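Local coordinates for 2-dehydro-3-deoxy-D-arabinonate dehydratase (Sulfolobus solfataricus, PDB 3BQB), which catalyses the metal-dependent dehydration of 2-dehydro-3-deoxy-D-arabinonate to 2,5-dioxopentanoate, a step in the oxidation of pentoses to 2-oxoglutarate, at residues 141-146 against 254-259. Residues are numbered along the deposited sequence; the frame is centred on the assembly and turned at random.
Sequences LPEPEL and TGTAIV. With MG (magnesium ion), chain F.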
# COMPACT_ATOMS: atom_id res chain seq x y z
N LEU B 141 24.90 11.56 -30.00
CA LEU B 141 24.24 10.90 -31.12
C LEU B 141 23.19 9.92 -30.61
O LEU B 141 23.41 9.25 -29.60
CB LEU B 141 25.25 10.14 -31.98
CG LEU B 141 26.28 10.94 -32.79
CD1 LEU B 141 27.12 10.00 -33.64
CD2 LEU B 141 25.62 12.01 -33.67
N PRO B 142 22.04 9.83 -31.31
CA PRO B 142 21.11 8.74 -31.02
C PRO B 142 21.66 7.47 -31.63
O PRO B 142 22.29 7.52 -32.69
CB PRO B 142 19.83 9.17 -31.73
CG PRO B 142 20.29 9.98 -32.88
CD PRO B 142 21.54 10.69 -32.39
N GLU B 143 21.45 6.34 -30.96
CA GLU B 143 21.85 5.05 -31.48
C GLU B 143 20.60 4.19 -31.58
O GLU B 143 20.09 3.72 -30.56
CB GLU B 143 22.87 4.39 -30.56
CG GLU B 143 24.19 5.12 -30.48
CD GLU B 143 25.20 4.43 -29.57
OE1 GLU B 143 26.31 4.98 -29.41
OE2 GLU B 143 24.89 3.35 -29.01
N PRO B 144 20.08 4.00 -32.81
CA PRO B 144 18.87 3.21 -33.03
C PRO B 144 19.15 1.73 -32.91
O PRO B 144 20.00 1.20 -33.63
CB PRO B 144 18.48 3.56 -34.46
CG PRO B 144 19.78 3.88 -35.13
CD PRO B 144 20.61 4.55 -34.08
N GLU B 145 18.45 1.05 -32.01
CA GLU B 145 18.70 -0.36 -31.74
C GLU B 145 17.41 -1.14 -31.56
O GLU B 145 16.40 -0.61 -31.10
CB GLU B 145 19.57 -0.51 -30.49
CG GLU B 145 20.72 0.49 -30.42
CD GLU B 145 21.76 0.17 -29.36
OE1 GLU B 145 22.81 0.84 -29.36
OE2 GLU B 145 21.54 -0.75 -28.54
N LEU B 146 17.47 -2.42 -31.92
CA LEU B 146 16.45 -3.37 -31.51
C LEU B 146 16.71 -3.71 -30.05
O LEU B 146 17.86 -3.96 -29.67
CB LEU B 146 16.52 -4.64 -32.36
CG LEU B 146 15.50 -5.73 -32.02
CD1 LEU B 146 14.10 -5.26 -32.40
CD2 LEU B 146 15.84 -7.03 -32.71
N THR B 254 20.32 -4.08 -28.09
CA THR B 254 21.25 -5.03 -28.69
C THR B 254 22.34 -4.43 -29.59
O THR B 254 23.03 -5.16 -30.29
CB THR B 254 20.48 -6.11 -29.48
OG1 THR B 254 19.84 -5.52 -30.62
CG2 THR B 254 19.44 -6.77 -28.60
N GLY B 255 22.49 -3.11 -29.56
CA GLY B 255 23.55 -2.42 -30.30
C GLY B 255 23.04 -1.71 -31.54
O GLY B 255 21.95 -2.00 -32.02
N THR B 256 23.83 -0.76 -32.04
CA THR B 256 23.46 0.01 -33.23
C THR B 256 24.43 -0.22 -34.38
O THR B 256 25.56 -0.64 -34.17
CB THR B 256 23.43 1.53 -32.94
OG1 THR B 256 22.79 2.21 -34.03
CG2 THR B 256 24.85 2.10 -32.73
N ALA B 257 23.95 0.08 -35.59
CA ALA B 257 24.78 0.07 -36.81
C ALA B 257 24.75 1.41 -37.56
O ALA B 257 25.56 1.64 -38.46
CB ALA B 257 24.34 -1.06 -37.73
N ILE B 258 23.82 2.29 -37.19
CA ILE B 258 23.66 3.58 -37.86
C ILE B 258 24.35 4.65 -37.02
O ILE B 258 23.88 5.00 -35.94
CB ILE B 258 22.16 3.91 -38.08
CG1 ILE B 258 21.46 2.75 -38.79
CG2 ILE B 258 22.00 5.21 -38.88
CD1 ILE B 258 19.96 2.84 -38.79
N VAL B 259 25.47 5.16 -37.53
CA VAL B 259 26.31 6.10 -36.80
C VAL B 259 26.51 7.37 -37.62
O VAL B 259 27.37 7.41 -38.50
CB VAL B 259 27.68 5.48 -36.48
CG1 VAL B 259 28.50 6.43 -35.60
CG2 VAL B 259 27.51 4.11 -35.81
MG MG F . 24.39 0.99 -27.75
O HOH W 1 20.04 -3.66 -32.47
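Glu145 and Gly255 meet where strand 140-150 runs antiparallel to the end of strand 250-256, the short strand axes making an angle of 153°. Metal binding comes first. Glu145 OE1 lies 2.3 Å from the magnesium ion, which Asp164 also binds, while Glu143 OE2 stands farther off, at 2.7 Å from the ion, and is shared with Lys182, a substrate-binding residue, through a salt bridge. Extended chains, with CG anti to the carbonyl carbon, carry both carboxylates toward the ion, Glu145 being the closer ligand.

Among the hydrogen bonds, Glu145 OE2 accepts from Gly255 N at 2.7 Å, met from well above the carboxylate plane (71° out of it), and it also bonds Thr253 OG1. Leu146 O takes two donors from one residue: the backbone bond from Thr254 N and a second from its hydroxyl, Thr254 OG1, which lies 2.7 Å from Leu146 O and comes in at a tilt. A water stands between Leu146 N and Gly255 O, which are too far apart to bond directly, and also donates to Thr254 OG1. Thr256 OG1, anti to its own N (chi1 -167°), donates to Pro144 O at 3.0 Å from above the carbonyl plane.

Apolar contacts complete the contact. Thr256 CG2 lies against Glu143 CB at 3.7 Å, and Pro144 CG meets Ile258 CB at 3.8 Å, the two side chains crossing at about a right angle, backed by Leu210 of strand 207-214.

With OE1 on the metal and OE2 on Gly255 N and Thr253 OG1, the Glu145 carboxylate should have little freedom to rotate, and the same pairing sets substrate-binding Thr256 beside Glu143 and Glu145, bringing two magnesium-binding glutamates and a substrate-binding threonine to one site.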